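Local coordinates for protein arginine--tRNA ligase (Campylobacter jejuni, PDB 3FNR) that attaches arginine to its cognate tRNA in an ATP-dependent reaction that releases AMP and diphosphate, as a monomeric class I aminoacyl-tRNA synthetase, at residues Ala53-Arg64 against Leu155-Asp163. The protein carries 1 engineered substitution. Sequence-based numbering, arbitrary orientation.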
loop_
_atom_site.group_PDB
_atom_site.type_symbol
_atom_site.label_atom_id
_atom_site.label_comp_id
_atom_site.label_asym_id
_atom_site.label_seq_id
_atom_site.Cartn_x
_atom_site.Cartn_y
_atom_site.Cartn_z
ATOM N N ALA A 53 3.518 0.142 -0.011
ATOM C CA ALA A 53 2.443 -0.842 0.201
ATOM C C ALA A 53 1.167 -0.206 0.793
ATOM O O ALA A 53 0.063 -0.412 0.275
ATOM C CB ALA A 53 2.932 -1.952 1.085
ATOM N N VAL A 54 1.332 0.577 1.858
ATOM C CA VAL A 54 0.196 1.191 2.568
ATOM C C VAL A 54 -0.486 2.223 1.672
ATOM O O VAL A 54 -1.715 2.234 1.554
ATOM C CB VAL A 54 0.639 1.800 3.927
ATOM C CG1 VAL A 54 -0.438 2.748 4.522
ATOM C CG2 VAL A 54 0.968 0.686 4.909
ATOM N N PHE A 55 0.319 3.060 1.014
ATOM C CA PHE A 55 -0.201 4.038 0.056
ATOM C C PHE A 55 -0.998 3.367 -1.071
ATOM O O PHE A 55 -2.109 3.799 -1.390
ATOM C CB PHE A 55 0.928 4.911 -0.516
ATOM C CG PHE A 55 0.444 6.100 -1.318
ATOM C CD1 PHE A 55 0.284 7.346 -0.709
ATOM C CD2 PHE A 55 0.173 5.981 -2.687
ATOM C CE1 PHE A 55 -0.153 8.453 -1.452
ATOM C CE2 PHE A 55 -0.275 7.087 -3.435
ATOM C CZ PHE A 55 -0.436 8.317 -2.813
ATOM N N GLY A 56 -0.443 2.312 -1.663
ATOM C CA GLY A 56 -1.089 1.665 -2.816
ATOM C C GLY A 56 -2.394 0.973 -2.487
ATOM O O GLY A 56 -3.341 0.986 -3.288
ATOM N N ASP A 57 -2.455 0.366 -1.309
ATOM C CA ASP A 57 -3.671 -0.347 -0.924
ATOM C C ASP A 57 -4.768 0.648 -0.587
ATOM O O ASP A 57 -5.928 0.443 -0.946
ATOM C CB ASP A 57 -3.431 -1.287 0.256
ATOM C CG ASP A 57 -4.646 -2.139 0.555
ATOM O OD1 ASP A 57 -5.195 -2.028 1.670
ATOM O OD2 ASP A 57 -5.082 -2.884 -0.351
ATOM N N THR A 58 -4.390 1.741 0.077
ATOM C CA THR A 58 -5.362 2.773 0.399
ATOM C C THR A 58 -5.864 3.391 -0.902
ATOM O O THR A 58 -7.068 3.479 -1.106
ATOM C CB THR A 58 -4.790 3.828 1.369
ATOM O OG1 THR A 58 -4.222 3.161 2.503
ATOM C CG2 THR A 58 -5.882 4.747 1.861
ATOM N N LEU A 59 -4.949 3.748 -1.805
ATOM C CA LEU A 59 -5.319 4.230 -3.151
ATOM C C LEU A 59 -6.317 3.298 -3.846
ATOM O O LEU A 59 -7.331 3.751 -4.382
ATOM C CB LEU A 59 -4.079 4.342 -4.042
ATOM C CG LEU A 59 -3.795 5.560 -4.933
ATOM C CD1 LEU A 59 -3.170 5.075 -6.213
ATOM C CD2 LEU A 59 -5.007 6.449 -5.230
ATOM N N THR A 60 -6.008 2.000 -3.831
ATOM C CA THR A 60 -6.867 0.979 -4.419
ATOM C C THR A 60 -8.260 0.968 -3.805
ATOM O O THR A 60 -9.254 1.048 -4.532
ATOM C CB THR A 60 -6.242 -0.422 -4.274
ATOM O OG1 THR A 60 -4.913 -0.394 -4.797
ATOM C CG2 THR A 60 -7.049 -1.438 -5.043
ATOM N N ARG A 61 -8.323 0.884 -2.473
ATOM C CA ARG A 61 -9.598 0.862 -1.747
ATOM C C ARG A 61 -10.405 2.116 -2.036
ATOM O O ARG A 61 -11.624 2.058 -2.197
ATOM C CB ARG A 61 -9.350 0.761 -0.244
ATOM C CG ARG A 61 -8.878 -0.593 0.253
ATOM C CD ARG A 61 -8.479 -0.480 1.719
ATOM N NE ARG A 61 -7.913 -1.710 2.266
ATOM C CZ ARG A 61 -8.623 -2.654 2.876
ATOM N NH1 ARG A 61 -9.939 -2.519 3.011
ATOM N NH2 ARG A 61 -8.014 -3.733 3.353
ATOM N N LEU A 62 -9.710 3.249 -2.101
ATOM C CA LEU A 62 -10.345 4.527 -2.362
ATOM C C LEU A 62 -10.879 4.600 -3.788
ATOM O O LEU A 62 -12.049 4.940 -4.000
ATOM C CB LEU A 62 -9.385 5.678 -2.055
ATOM C CG LEU A 62 -9.882 7.113 -2.251
ATOM C CD1 LEU A 62 -11.146 7.417 -1.446
ATOM C CD2 LEU A 62 -8.774 8.037 -1.863
ATOM N N ALA A 63 -10.039 4.246 -4.758
ATOM C CA ALA A 63 -10.479 4.183 -6.150
ATOM C C ALA A 63 -11.720 3.311 -6.350
ATOM O O ALA A 63 -12.662 3.723 -7.026
ATOM C CB ALA A 63 -9.372 3.699 -7.012
ATOM N N ARG A 64 -11.726 2.126 -5.743
ATOM C CA ARG A 64 -12.871 1.213 -5.855
ATOM C C ARG A 64 -14.137 1.807 -5.226
ATOM O O ARG A 64 -15.214 1.733 -5.814
ATOM C CB ARG A 64 -12.546 -0.157 -5.248
ATOM C CG ARG A 64 -12.304 -1.246 -6.281
ATOM C CD ARG A 64 -10.849 -1.677 -6.418
ATOM N NE ARG A 64 -10.536 -2.811 -5.552
ATOM C CZ ARG A 64 -9.592 -3.727 -5.786
ATOM N NH1 ARG A 64 -8.835 -3.682 -6.880
ATOM N NH2 ARG A 64 -9.400 -4.699 -4.907
ATOM N N LEU A 155 1.997 -8.894 3.830
ATOM C CA LEU A 155 1.023 -7.941 3.328
ATOM C C LEU A 155 -0.360 -8.132 3.948
ATOM O O LEU A 155 -1.057 -7.162 4.220
ATOM C CB LEU A 155 0.923 -8.049 1.801
ATOM C CG LEU A 155 2.098 -7.503 0.984
ATOM C CD1 LEU A 155 1.961 -7.888 -0.487
ATOM C CD2 LEU A 155 2.211 -5.990 1.144
ATOM N N GLU A 156 -0.757 -9.383 4.160
ATOM C CA GLU A 156 -2.066 -9.683 4.734
ATOM C C GLU A 156 -2.141 -9.201 6.180
ATOM O O GLU A 156 -3.197 -8.787 6.649
ATOM C CB GLU A 156 -2.346 -11.182 4.662
ATOM C CG GLU A 156 -3.733 -11.547 4.145
ATOM C CD GLU A 156 -4.845 -11.339 5.163
ATOM O OE1 GLU A 156 -5.397 -10.217 5.240
ATOM O OE2 GLU A 156 -5.190 -12.316 5.864
ATOM N N GLN A 157 -1.006 -9.260 6.871
ATOM C CA GLN A 157 -0.866 -8.734 8.227
ATOM C C GLN A 157 -1.195 -7.241 8.299
ATOM O O GLN A 157 -1.773 -6.777 9.279
ATOM C CB GLN A 157 0.551 -8.981 8.735
ATOM C CG GLN A 157 0.684 -8.966 10.238
ATOM C CD GLN A 157 2.100 -9.231 10.702
ATOM O OE1 GLN A 157 3.006 -9.431 9.893
ATOM N NE2 GLN A 157 2.299 -9.241 12.014
ATOM N N ALA A 158 -0.847 -6.505 7.244
ATOM C CA ALA A 158 -1.163 -5.083 7.136
ATOM C C ALA A 158 -2.454 -4.826 6.361
ATOM O O ALA A 158 -2.704 -3.696 5.916
ATOM C CB ALA A 158 -0.022 -4.351 6.500
ATOM N N LYS A 159 -3.271 -5.872 6.213
ATOM C CA LYS A 159 -4.573 -5.816 5.523
ATOM C C LYS A 159 -4.460 -5.520 4.016
ATOM O O LYS A 159 -5.354 -4.905 3.415
ATOM C CB LYS A 159 -5.558 -4.849 6.221
ATOM C CG LYS A 159 -5.666 -5.008 7.745
ATOM C CD LYS A 159 -6.397 -6.284 8.152
ATOM C CE LYS A 159 -6.325 -6.517 9.667
ATOM N NZ LYS A 159 -4.951 -6.870 10.151
ATOM N N ILE A 160 -3.366 -5.981 3.415
ATOM C CA ILE A 160 -3.105 -5.758 1.996
ATOM C C ILE A 160 -3.155 -7.060 1.206
ATOM O O ILE A 160 -2.425 -8.007 1.500
ATOM C CB ILE A 160 -1.739 -5.050 1.773
ATOM C CG1 ILE A 160 -1.721 -3.697 2.503
ATOM C CG2 ILE A 160 -1.450 -4.886 0.274
ATOM C CD1 ILE A 160 -0.318 -3.134 2.797
ATOM N N LYS A 161 -4.035 -7.101 0.211
ATOM C CA LYS A 161 -4.069 -8.191 -0.762
ATOM C C LYS A 161 -3.926 -7.606 -2.166
ATOM O O LYS A 161 -4.619 -6.654 -2.513
ATOM C CB LYS A 161 -5.382 -8.967 -0.659
ATOM C CG LYS A 161 -5.541 -9.798 0.602
ATOM C CD LYS A 161 -6.897 -10.497 0.609
ATOM C CE LYS A 161 -7.117 -11.305 1.881
ATOM N NZ LYS A 161 -6.247 -12.509 1.934
ATOM N N ILE A 162 -3.015 -8.164 -2.957
ATOM C CA ILE A 162 -2.795 -7.723 -4.339
ATOM C C ILE A 162 -3.442 -8.738 -5.298
ATOM O O ILE A 162 -3.361 -9.945 -5.082
ATOM C CB ILE A 162 -1.286 -7.486 -4.607
ATOM C CG1 ILE A 162 -0.787 -6.304 -3.755
ATOM C CG2 ILE A 162 -1.002 -7.220 -6.087
ATOM C CD1 ILE A 162 0.696 -6.005 -3.889
ATOM N N ASP A 163 -4.118 -8.242 -6.331
ATOM C CA ASP A 163 -4.998 -9.078 -7.147
ATOM C C ASP A 163 -4.323 -9.953 -8.213
ATOM O O ASP A 163 -4.943 -10.881 -8.739
ATOM C CB ASP A 163 -6.107 -8.217 -7.760
ATOM C CG ASP A 163 -7.139 -7.767 -6.727
ATOM O OD1 ASP A 163 -6.992 -8.116 -5.536
ATOM O OD2 ASP A 163 -8.103 -7.072 -7.102
HETATM O O HOH W 1 -6.228 -5.119 0.391
HETATM O O HOH W 2 -4.229 -3.789 -2.701
#
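Asp57 of helix 50-65 faces Ile160 with their CA atoms 6.2 Å apart, where the chain has just left helix 136-157 through a Schellman motif: Lys159, at positive phi, is its C-prime residue, and Ile160 N returns to Leu155 O. CG1 of Ile160 lies 3.7 Å from CB of Asp57 as the two side chains run past each other in opposite directions. CB of Ala53 meets CD1 of Ile160 at 3.9 Å and CD2 of Leu155 at 4.1 Å. A chi1 of -174° sets CG of Asp57 anti to the backbone N, placing OD1 beside Arg61 and OD2 beside two waters. NE of Arg61 meets OD1 of Asp57 at 2.8 Å on its syn side, though 34° out of the carboxylate plane; Arg309 of helix 305-311 adds a salt bridge to OD1. OD2 receives both waters, one also bound to Lys159 O and Lys161 N, the other to Lys161 O. The Arg61 guanidinium uses its edge twice: beyond Asp57, NH2 of Arg61 donates to Lys159 O at 2.9 Å, with the acceptor only 2° out of the guanidinium plane. Farther along, NH1 and NH2 of Arg64 each lie 3.5 Å from OD2 of Asp163, a long, weak salt bridge, while NH1 has its stronger partner in Phe70 O. Within the catalytic domain, then, a carboxylate, an arginine and two waters join the helix to the loop leading into strand 165-167; the flanking arginines would probably favour an ionised Asp57.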